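Long-range contact in ribose ABC transporter, substrate binding protein (Conexibacter woesei, PDB 4KQ9), which probably binds ribose or a related sugar outside the cytoplasmic membrane and delivers it to an ABC importer: residues 163-168 and 186-191. The protein carries 1 engineered substitution. Residues are numbered along the deposited sequence; the frame is centred on the assembly and turned at random.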
loop_
_atom_site.group_PDB
_atom_site.type_symbol
_atom_site.label_atom_id
_atom_site.label_comp_id
_atom_site.label_asym_id
_atom_site.label_seq_id
_atom_site.Cartn_x
_atom_site.Cartn_y
_atom_site.Cartn_z
ATOM N N ILE A 163 15.957 -7.327 -17.826
ATOM C CA ILE A 163 15.203 -6.071 -17.644
ATOM C C ILE A 163 15.781 -5.091 -18.599
ATOM O O ILE A 163 16.937 -4.749 -18.454
ATOM C CB ILE A 163 15.425 -5.513 -16.245
ATOM C CG1 ILE A 163 14.944 -6.543 -15.270
ATOM C CG2 ILE A 163 14.771 -4.141 -16.091
ATOM C CD1 ILE A 163 15.382 -6.217 -13.860
ATOM N N VAL A 164 14.997 -4.639 -19.567
ATOM C CA VAL A 164 15.515 -3.825 -20.668
ATOM C C VAL A 164 15.417 -2.349 -20.451
ATOM O O VAL A 164 16.094 -1.609 -21.126
ATOM C CB VAL A 164 14.863 -4.144 -22.021
ATOM C CG1 VAL A 164 15.336 -5.511 -22.495
ATOM C CG2 VAL A 164 13.350 -4.123 -21.959
ATOM N N ASP A 165 14.532 -1.914 -19.538
ATOM C CA ASP A 165 14.393 -0.516 -19.189
ATOM C C ASP A 165 13.864 -0.538 -17.747
ATOM O O ASP A 165 13.074 -1.377 -17.369
ATOM C CB ASP A 165 13.404 0.193 -20.139
ATOM C CG ASP A 165 14.059 1.239 -21.081
ATOM O OD1 ASP A 165 15.150 1.857 -20.780
ATOM O OD2 ASP A 165 13.475 1.454 -22.173
ATOM N N ASP A 166 14.378 0.359 -16.941
ATOM C CA ASP A 166 14.115 0.368 -15.531
ATOM C C ASP A 166 14.182 1.817 -15.206
ATOM O O ASP A 166 15.281 2.254 -14.878
ATOM C CB ASP A 166 15.238 -0.416 -14.792
ATOM C CG ASP A 166 15.046 -0.474 -13.252
ATOM O OD1 ASP A 166 14.151 0.226 -12.715
ATOM O OD2 ASP A 166 15.751 -1.268 -12.582
ATOM N N VAL A 167 13.033 2.518 -15.270
ATOM C CA VAL A 167 12.901 3.943 -15.170
ATOM C C VAL A 167 12.044 4.426 -13.980
ATOM O O VAL A 167 11.230 3.676 -13.437
ATOM C CB VAL A 167 12.301 4.573 -16.420
ATOM C CG1 VAL A 167 13.125 4.227 -17.679
ATOM C CG2 VAL A 167 10.846 4.196 -16.586
ATOM N N TYR A 168 12.338 5.646 -13.522
ATOM C CA TYR A 168 11.664 6.254 -12.343
ATOM C C TYR A 168 10.895 7.358 -12.959
ATOM O O TYR A 168 11.259 7.792 -14.019
ATOM C CB TYR A 168 12.657 6.716 -11.302
ATOM C CG TYR A 168 13.218 5.612 -10.525
ATOM C CD1 TYR A 168 14.338 4.896 -10.976
ATOM C CD2 TYR A 168 12.653 5.254 -9.334
ATOM C CE1 TYR A 168 14.843 3.842 -10.237
ATOM C CE2 TYR A 168 13.171 4.246 -8.582
ATOM C CZ TYR A 168 14.277 3.552 -9.026
ATOM O OH TYR A 168 14.746 2.526 -8.289
ATOM N N THR A 186 9.138 2.727 -27.867
ATOM C CA THR A 186 9.865 3.199 -29.052
ATOM C C THR A 186 11.272 2.565 -29.118
ATOM O O THR A 186 11.854 2.496 -30.164
ATOM C CB THR A 186 9.986 4.702 -29.126
ATOM O OG1 THR A 186 10.887 5.204 -28.111
ATOM C CG2 THR A 186 8.585 5.407 -29.101
ATOM N N ARG A 187 11.814 2.224 -27.949
ATOM C CA ARG A 187 13.157 1.669 -27.798
ATOM C C ARG A 187 13.099 0.147 -27.760
ATOM O O ARG A 187 14.025 -0.506 -28.221
ATOM C CB ARG A 187 13.752 2.089 -26.474
ATOM C CG ARG A 187 13.823 3.561 -26.178
ATOM C CD ARG A 187 14.707 3.856 -24.976
ATOM N NE ARG A 187 14.044 3.659 -23.707
ATOM C CZ ARG A 187 13.432 4.608 -22.999
ATOM N NH1 ARG A 187 13.425 5.908 -23.355
ATOM N NH2 ARG A 187 12.833 4.268 -21.869
ATOM N N HIS A 188 12.057 -0.428 -27.156
ATOM C CA HIS A 188 12.007 -1.888 -27.015
ATOM C C HIS A 188 10.621 -2.409 -27.292
ATOM O O HIS A 188 9.873 -2.797 -26.376
ATOM C CB HIS A 188 12.394 -2.282 -25.603
ATOM C CG HIS A 188 13.692 -1.736 -25.136
ATOM N ND1 HIS A 188 14.907 -2.252 -25.523
ATOM C CD2 HIS A 188 13.964 -0.730 -24.275
ATOM C CE1 HIS A 188 15.882 -1.563 -24.953
ATOM N NE2 HIS A 188 15.331 -0.647 -24.165
ATOM N N SER A 189 10.214 -2.349 -28.541
ATOM C CA SER A 189 8.806 -2.630 -28.869
ATOM C C SER A 189 8.348 -4.078 -28.612
ATOM O O SER A 189 7.147 -4.319 -28.542
ATOM C CB SER A 189 8.522 -2.252 -30.333
ATOM O OG SER A 189 9.434 -2.974 -31.129
ATOM N N ASP A 190 9.299 -4.990 -28.456
ATOM C CA ASP A 190 9.061 -6.419 -28.232
ATOM C C ASP A 190 9.091 -6.856 -26.754
ATOM O O ASP A 190 9.126 -8.044 -26.496
ATOM C CB ASP A 190 10.164 -7.217 -28.968
ATOM C CG ASP A 190 11.576 -6.823 -28.520
ATOM O OD1 ASP A 190 11.784 -5.761 -27.857
ATOM O OD2 ASP A 190 12.509 -7.572 -28.863
ATOM N N VAL A 191 9.124 -5.911 -25.815
ATOM C CA VAL A 191 9.120 -6.222 -24.387
ATOM C C VAL A 191 7.938 -7.158 -24.084
ATOM O O VAL A 191 6.847 -6.965 -24.598
ATOM C CB VAL A 191 9.115 -4.896 -23.567
ATOM C CG1 VAL A 191 7.786 -4.145 -23.633
ATOM C CG2 VAL A 191 9.547 -5.124 -22.144
HETATM O O HOH W 1 16.693 1.518 -22.926
#
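Asp165 and His188 meet through a carboxylate oxygen at the edge of an imidazole, and Val164 lies over one face of the same ring. His188 CB lies near Val164 CG2; CG stands anti to the carbonyl carbon, beside the backbone N (chi1 -53°), and from there the ring presents one face to Val164. Val164 CB sits 3.9 Å from the His188 ring centroid, almost on the ring normal, a CH-pi contact that also brings CB close to ND1 and CE1. At the ring edge, His188 CD2 lies 3.1 Å from Asp165 OD2, in the ring plane. At the tip, His188 NE2 is hydrogen-bonded to a water 2.8 Å away, which donates to Asp165 OD1. Asp165 OD2 forms a salt bridge with Arg187, taking NE in the guanidinium plane through its syn lone pair (2.7 Å) and, more weakly, NH2, although carboxylate and guanidinium planes stand 83° apart. An alanine in place of Asp165 would probably leave the Arg187 guanidinium without this charged mate and take from the bridging water its acceptor. Val164 CG2 also touches Val191 CG2 at 3.9 Å, where the chain, leaving helix 174-187 at His188, makes a type I turn to Val191. The contact belongs to a parallel beta-alpha-beta crossover of one alpha/beta domain of the periplasmic binding protein fold: edge strand 162-167, helix 174-187, then strand 193-196, with strand 132-136 between the two strands.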